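Local coordinates for cobalamin biosynthesis protein CobN (Mycobacterium tuberculosis, PDB 7C6O), which probably acts as the large catalytic subunit of cobaltochelatase, which inserts cobalt into the corrin ring during cobalamin biosynthesis, at residues Lys367-Val372 and Arg405-Gly410; Ala397-Met402 and Leu503-Gln508. All blocks are in the same frame, centred on the assembly; numbering follows the deposited sequence. Where two conformers were deposited one is given.

Contact 1: Lys367-Val372 and Arg405-Gly410; sequences KRVALV and RGYRVG
Lys367 carries CG opposite its backbone N (chi1 -171°) and stays extended at chi2 (159°), which lays CB, CG and CD beside the ring of Tyr407, whose own CG stands opposite the carbonyl carbon (chi1 -72°); a bend at chi3 then turns CE and NZ of the lysine away from the ring. The two residues join the ends of a strand-helix unit of an alpha/beta domain: Lys367 leads into strand 369-373, and Tyr407 follows helix 391-405, which is closed by a Schellman motif at Gly406.

The meeting is almost wholly apolar and centres on the CE2 corner of the ring. Lys367 CB lies 3.7 Å from Tyr407 CE2, while farther out Lys367 CD comes within 3.5 Å of Tyr407 OH, so that the chain follows the ring from CE2 to the phenol oxygen. Val369, two residues on and with its side chain turned the same way, reaches CE2 as well: its CG2 methyl is 3.9 Å from Tyr407 CE2, the two side chains crossing at about a right angle. Leu812 and Leu815 of helix 807-815, together with Met402, also touch Tyr407 and complete a buried setting for the ring.

Beyond the bend, NZ leaves the ring for the carbonyl oxygens of Leu815 and Leu359. Both lie at or near the C-terminal ends of helices, 807-815 and 343-361, where the helix dipoles would probably favour a charged amine; the more distant Asp816 carboxylate adds a long, weak ion pair.

The backbones are linked through a bridging water. It donates to Lys367 O at 2.8 Å and accepts from Arg408 N at 3.0 Å.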
loop_
_atom_site.group_PDB
_atom_site.type_symbol
_atom_site.label_atom_id
_atom_site.label_comp_id
_atom_site.label_asym_id
_atom_site.label_seq_id
_atom_site.Cartn_x
_atom_site.Cartn_y
_atom_site.Cartn_z
ATOM N N LYS A 367 -5.414 -16.400 -26.736
ATOM C CA LYS A 367 -4.915 -16.009 -25.425
ATOM C C LYS A 367 -5.702 -16.707 -24.323
ATOM O O LYS A 367 -6.936 -16.647 -24.296
ATOM C CB LYS A 367 -4.996 -14.491 -25.262
ATOM C CG LYS A 367 -4.311 -13.959 -24.015
ATOM C CD LYS A 367 -3.973 -12.485 -24.167
ATOM C CE LYS A 367 -2.889 -12.281 -25.212
ATOM N NZ LYS A 367 -2.674 -10.844 -25.527
ATOM N N ARG A 368 -4.982 -17.374 -23.423
ATOM C CA ARG A 368 -5.582 -18.060 -22.288
ATOM C C ARG A 368 -5.460 -17.179 -21.051
ATOM O O ARG A 368 -4.366 -16.712 -20.717
ATOM C CB ARG A 368 -4.920 -19.420 -22.059
ATOM C CG ARG A 368 -5.147 -20.405 -23.203
ATOM C CD ARG A 368 -4.468 -21.744 -22.949
ATOM N NE ARG A 368 -3.029 -21.598 -22.757
ATOM C CZ ARG A 368 -2.125 -21.698 -23.726
ATOM N NH1 ARG A 368 -2.503 -21.950 -24.973
ATOM N NH2 ARG A 368 -0.836 -21.546 -23.448
ATOM N N VAL A 369 -6.586 -16.949 -20.381
ATOM C CA VAL A 369 -6.648 -16.038 -19.243
ATOM C C VAL A 369 -7.297 -16.747 -18.066
ATOM O O VAL A 369 -8.320 -17.425 -18.220
ATOM C CB VAL A 369 -7.429 -14.752 -19.590
ATOM C CG1 VAL A 369 -7.441 -13.799 -18.400
ATOM C CG2 VAL A 369 -6.835 -14.080 -20.821
ATOM N N ALA A 370 -6.706 -16.580 -16.888
ATOM C CA ALA A 370 -7.293 -17.037 -15.638
ATOM C C ALA A 370 -7.893 -15.846 -14.899
ATOM O O ALA A 370 -7.203 -14.851 -14.652
ATOM C CB ALA A 370 -6.250 -17.736 -14.765
ATOM N N LEU A 371 -9.176 -15.947 -14.562
ATOM C CA LEU A 371 -9.893 -14.932 -13.799
ATOM C C LEU A 371 -10.100 -15.478 -12.390
ATOM O O LEU A 371 -10.860 -16.433 -12.198
ATOM C CB LEU A 371 -11.222 -14.592 -14.475
ATOM C CG LEU A 371 -12.007 -13.364 -14.014
ATOM C CD1 LEU A 371 -11.197 -12.104 -14.249
ATOM C CD2 LEU A 371 -13.348 -13.279 -14.736
ATOM N N VAL A 372 -9.420 -14.888 -11.409
ATOM C CA VAL A 372 -9.393 -15.404 -10.043
ATOM C C VAL A 372 -10.175 -14.463 -9.134
ATOM O O VAL A 372 -9.968 -13.244 -9.163
ATOM C CB VAL A 372 -7.951 -15.584 -9.540
ATOM C CG1 VAL A 372 -7.942 -16.114 -8.107
ATOM C CG2 VAL A 372 -7.184 -16.518 -10.460
ATOM N N ARG A 405 -13.586 -8.337 -28.167
ATOM C CA ARG A 405 -12.224 -8.161 -28.648
ATOM C C ARG A 405 -11.692 -9.393 -29.371
ATOM O O ARG A 405 -10.653 -9.304 -30.034
ATOM C CB ARG A 405 -11.310 -7.797 -27.472
ATOM C CG ARG A 405 -9.904 -7.343 -27.846
ATOM C CD ARG A 405 -9.927 -6.246 -28.898
ATOM N NE ARG A 405 -10.721 -5.097 -28.479
ATOM C CZ ARG A 405 -10.269 -4.124 -27.695
ATOM N NH1 ARG A 405 -9.024 -4.163 -27.239
ATOM N NH2 ARG A 405 -11.062 -3.114 -27.364
ATOM N N GLY A 406 -12.376 -10.530 -29.270
ATOM C CA GLY A 406 -11.963 -11.741 -29.946
ATOM C C GLY A 406 -11.496 -12.871 -29.053
ATOM O O GLY A 406 -11.039 -13.895 -29.575
ATOM N N TYR A 407 -11.583 -12.722 -27.733
ATOM C CA TYR A 407 -11.247 -13.815 -26.834
ATOM C C TYR A 407 -12.294 -14.919 -26.926
ATOM O O TYR A 407 -13.468 -14.671 -27.205
ATOM C CB TYR A 407 -11.154 -13.322 -25.389
ATOM C CG TYR A 407 -9.941 -12.473 -25.085
ATOM C CD1 TYR A 407 -9.929 -11.113 -25.369
ATOM C CD2 TYR A 407 -8.813 -13.029 -24.497
ATOM C CE1 TYR A 407 -8.821 -10.334 -25.086
ATOM C CE2 TYR A 407 -7.704 -12.260 -24.207
ATOM C CZ TYR A 407 -7.713 -10.914 -24.503
ATOM O OH TYR A 407 -6.606 -10.153 -24.216
ATOM N N ARG A 408 -11.858 -16.150 -26.677
ATOM C CA ARG A 408 -12.764 -17.295 -26.643
ATOM C C ARG A 408 -13.230 -17.488 -25.205
ATOM O O ARG A 408 -12.555 -18.134 -24.401
ATOM C CB ARG A 408 -12.078 -18.539 -27.194
ATOM C CG ARG A 408 -11.695 -18.417 -28.662
ATOM C CD ARG A 408 -11.579 -19.776 -29.326
ATOM N NE ARG A 408 -11.768 -19.679 -30.771
ATOM C CZ ARG A 408 -10.778 -19.660 -31.656
ATOM N NH1 ARG A 408 -9.520 -19.741 -31.247
ATOM N NH2 ARG A 408 -11.049 -19.566 -32.950
ATOM N N VAL A 409 -14.400 -16.928 -24.881
ATOM C CA VAL A 409 -14.916 -16.938 -23.516
ATOM C C VAL A 409 -15.894 -18.076 -23.281
ATOM O O VAL A 409 -16.487 -18.163 -22.197
ATOM C CB VAL A 409 -15.575 -15.586 -23.167
ATOM C CG1 VAL A 409 -14.589 -14.442 -23.389
ATOM C CG2 VAL A 409 -16.841 -15.378 -23.991
ATOM N N GLY A 410 -16.085 -18.948 -24.266
ATOM C CA GLY A 410 -16.999 -20.061 -24.093
ATOM C C GLY A 410 -18.431 -19.596 -23.896
ATOM O O GLY A 410 -18.847 -18.539 -24.379
HETATM O O HOH W 1 -8.933 -16.528 -26.183
#

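Contact 2: Ala397-Met402 and Leu503-Gln508; sequences ALLQAM and LVLMVQ
Leu399 and Met402, one helical turn apart, meet Leu503 and Leu505, alternate residues of strand 503-507, and all four side chains are buried. The contacts across the interface are apolar. The closest is methyl against methyl: Leu399 CD2 lies 3.4 Å from Leu503 CD2, closer than two methyl groups normally come, and the two side chains lie alongside, pointing opposite ways. Leu503 also has an unusual chi1 of -94°, some 30° from a staggered value. Its other methyl faces the thioether end of Met402, where Met402 CE meets Leu503 CD1 tip to tip at 3.9 Å; the bend at chi3 (68°) turns the methionine methyl out of the line of its chain. A looser approach, Leu399 CD1 to Leu505 CD2 at 4.3 Å, extends the seam along the strand, so that Leu399 lies against two strand residues.

Backbone hydrogen bonds, by contrast, hold each side in its own element. In the helix, Met402 N donates to Leu398 O at 2.8 Å. The strand is tied to its neighbours in the sheet, Val504 to Val369 and Leu371, and Leu505 to Leu498.

The axes of helix segment 397-402 and strand 503-507 approach to 12.4 Å and run nearly antiparallel, at 173°. Val504 and Met506, alternating with the two leucines, meet Trp538 and Leu539 of helix 530-539 instead. Helices thus cover strand 503-507 on both faces, the layered arrangement of a three-layer alpha/beta sandwich, with helix 391-405 running against the direction of a strand paired in parallel with strand 369-373.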
loop_
_atom_site.group_PDB
_atom_site.type_symbol
_atom_site.label_atom_id
_atom_site.label_comp_id
_atom_site.label_asym_id
_atom_site.label_seq_id
_atom_site.Cartn_x
_atom_site.Cartn_y
_atom_site.Cartn_z
ATOM N N ALA A 397 -19.114 -7.750 -17.367
ATOM C CA ALA A 397 -18.750 -6.691 -18.303
ATOM C C ALA A 397 -17.368 -6.927 -18.894
ATOM O O ALA A 397 -17.133 -6.653 -20.076
ATOM C CB ALA A 397 -18.814 -5.330 -17.609
ATOM N N LEU A 398 -16.439 -7.449 -18.088
ATOM C CA LEU A 398 -15.110 -7.762 -18.603
ATOM C C LEU A 398 -15.171 -8.905 -19.609
ATOM O O LEU A 398 -14.567 -8.829 -20.685
ATOM C CB LEU A 398 -14.165 -8.108 -17.451
ATOM C CG LEU A 398 -12.784 -8.623 -17.864
ATOM C CD1 LEU A 398 -12.017 -7.556 -18.632
ATOM C CD2 LEU A 398 -11.989 -9.090 -16.651
ATOM N N LEU A 399 -15.899 -9.972 -19.276
ATOM C CA LEU A 399 -15.993 -11.116 -20.179
ATOM C C LEU A 399 -16.684 -10.736 -21.483
ATOM O O LEU A 399 -16.301 -11.210 -22.558
ATOM C CB LEU A 399 -16.726 -12.266 -19.485
ATOM C CG LEU A 399 -15.970 -12.817 -18.274
ATOM C CD1 LEU A 399 -16.785 -13.838 -17.493
ATOM C CD2 LEU A 399 -14.656 -13.409 -18.719
ATOM N N GLN A 400 -17.706 -9.878 -21.406
ATOM C CA GLN A 400 -18.366 -9.404 -22.620
ATOM C C GLN A 400 -17.412 -8.596 -23.487
ATOM O O GLN A 400 -17.392 -8.750 -24.714
ATOM C CB GLN A 400 -19.595 -8.571 -22.256
ATOM C CG GLN A 400 -20.737 -9.379 -21.672
ATOM C CD GLN A 400 -21.861 -8.503 -21.165
ATOM O OE1 GLN A 400 -21.696 -7.294 -21.009
ATOM N NE2 GLN A 400 -23.013 -9.109 -20.904
ATOM N N ALA A 401 -16.610 -7.728 -22.867
ATOM C CA ALA A 401 -15.646 -6.944 -23.631
ATOM C C ALA A 401 -14.564 -7.831 -24.230
ATOM O O ALA A 401 -14.116 -7.594 -25.358
ATOM C CB ALA A 401 -15.025 -5.868 -22.746
ATOM N N MET A 402 -14.126 -8.854 -23.488
ATOM C CA MET A 402 -13.135 -9.783 -24.027
ATOM C C MET A 402 -13.688 -10.541 -25.225
ATOM O O MET A 402 -12.994 -10.705 -26.237
ATOM C CB MET A 402 -12.676 -10.755 -22.939
ATOM C CG MET A 402 -11.790 -10.118 -21.882
ATOM S SD MET A 402 -11.417 -11.233 -20.518
ATOM C CE MET A 402 -10.385 -12.450 -21.333
ATOM N N LEU A 503 -10.741 -19.607 -21.229
ATOM C CA LEU A 503 -10.833 -18.947 -19.939
ATOM C C LEU A 503 -11.005 -19.977 -18.835
ATOM O O LEU A 503 -11.614 -21.030 -19.033
ATOM C CB LEU A 503 -12.012 -17.975 -19.900
ATOM C CG LEU A 503 -11.787 -16.506 -20.239
ATOM C CD1 LEU A 503 -10.908 -16.325 -21.458
ATOM C CD2 LEU A 503 -13.132 -15.899 -20.488
ATOM N N VAL A 504 -10.472 -19.659 -17.661
ATOM C CA VAL A 504 -10.775 -20.404 -16.449
ATOM C C VAL A 504 -11.133 -19.401 -15.363
ATOM O O VAL A 504 -10.420 -18.412 -15.158
ATOM C CB VAL A 504 -9.611 -21.320 -16.010
ATOM C CG1 VAL A 504 -8.331 -20.533 -15.792
ATOM C CG2 VAL A 504 -9.988 -22.083 -14.748
ATOM N N LEU A 505 -12.266 -19.627 -14.708
ATOM C CA LEU A 505 -12.686 -18.843 -13.556
ATOM C C LEU A 505 -12.482 -19.704 -12.320
ATOM O O LEU A 505 -12.989 -20.829 -12.253
ATOM C CB LEU A 505 -14.144 -18.396 -13.685
ATOM C CG LEU A 505 -14.406 -17.117 -14.494
ATOM C CD1 LEU A 505 -14.031 -17.285 -15.964
ATOM C CD2 LEU A 505 -15.859 -16.674 -14.354
ATOM N N MET A 506 -11.724 -19.187 -11.357
ATOM C CA MET A 506 -11.326 -19.968 -10.198
ATOM C C MET A 506 -11.480 -19.131 -8.939
ATOM O O MET A 506 -11.119 -17.952 -8.916
ATOM C CB MET A 506 -9.871 -20.452 -10.328
ATOM C CG MET A 506 -9.382 -21.302 -9.164
ATOM S SD MET A 506 -7.652 -21.794 -9.330
ATOM C CE MET A 506 -7.769 -22.976 -10.664
ATOM N N VAL A 507 -12.029 -19.743 -7.900
ATOM C CA VAL A 507 -12.003 -19.135 -6.579
ATOM C C VAL A 507 -10.611 -19.332 -5.997
ATOM O O VAL A 507 -10.062 -20.438 -6.038
ATOM C CB VAL A 507 -13.080 -19.745 -5.672
ATOM C CG1 VAL A 507 -13.025 -19.104 -4.302
ATOM C CG2 VAL A 507 -14.456 -19.573 -6.295
ATOM N N GLN A 508 -10.030 -18.255 -5.484
ATOM C CA GLN A 508 -8.701 -18.333 -4.893
ATOM C C GLN A 508 -8.684 -19.409 -3.810
ATOM O O GLN A 508 -9.613 -19.469 -2.992
ATOM C CB GLN A 508 -8.308 -16.979 -4.312
ATOM C CG GLN A 508 -6.829 -16.819 -4.030
ATOM C CD GLN A 508 -6.467 -15.395 -3.668
ATOM O OE1 GLN A 508 -7.150 -14.757 -2.867
ATOM N NE2 GLN A 508 -5.393 -14.885 -4.265
#

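The two contacts have their centres about 7 Å apart and lie side by side where helix 391-405 and the loop after it pack on the sheet. Their segments alternate along the chain, in the order 367-372, 397-402, 405-410 and 503-508. Strands 369-373 and 503-507 are parallel neighbours, probably joined by a hydrogen bond from Leu371 N to Val504 O (2.8 Å). On the helical side, Tyr407 N lies 2.9 Å from Met402 O, a probable bond that ties the loop of contact 1 to the helix of contact 2. Val409, from that loop, packs its CG1 on Leu503 of contact 2. Together they pack helix 391-405 and its exit loop against two adjoining strands within the CobN/magnesium chelatase family region.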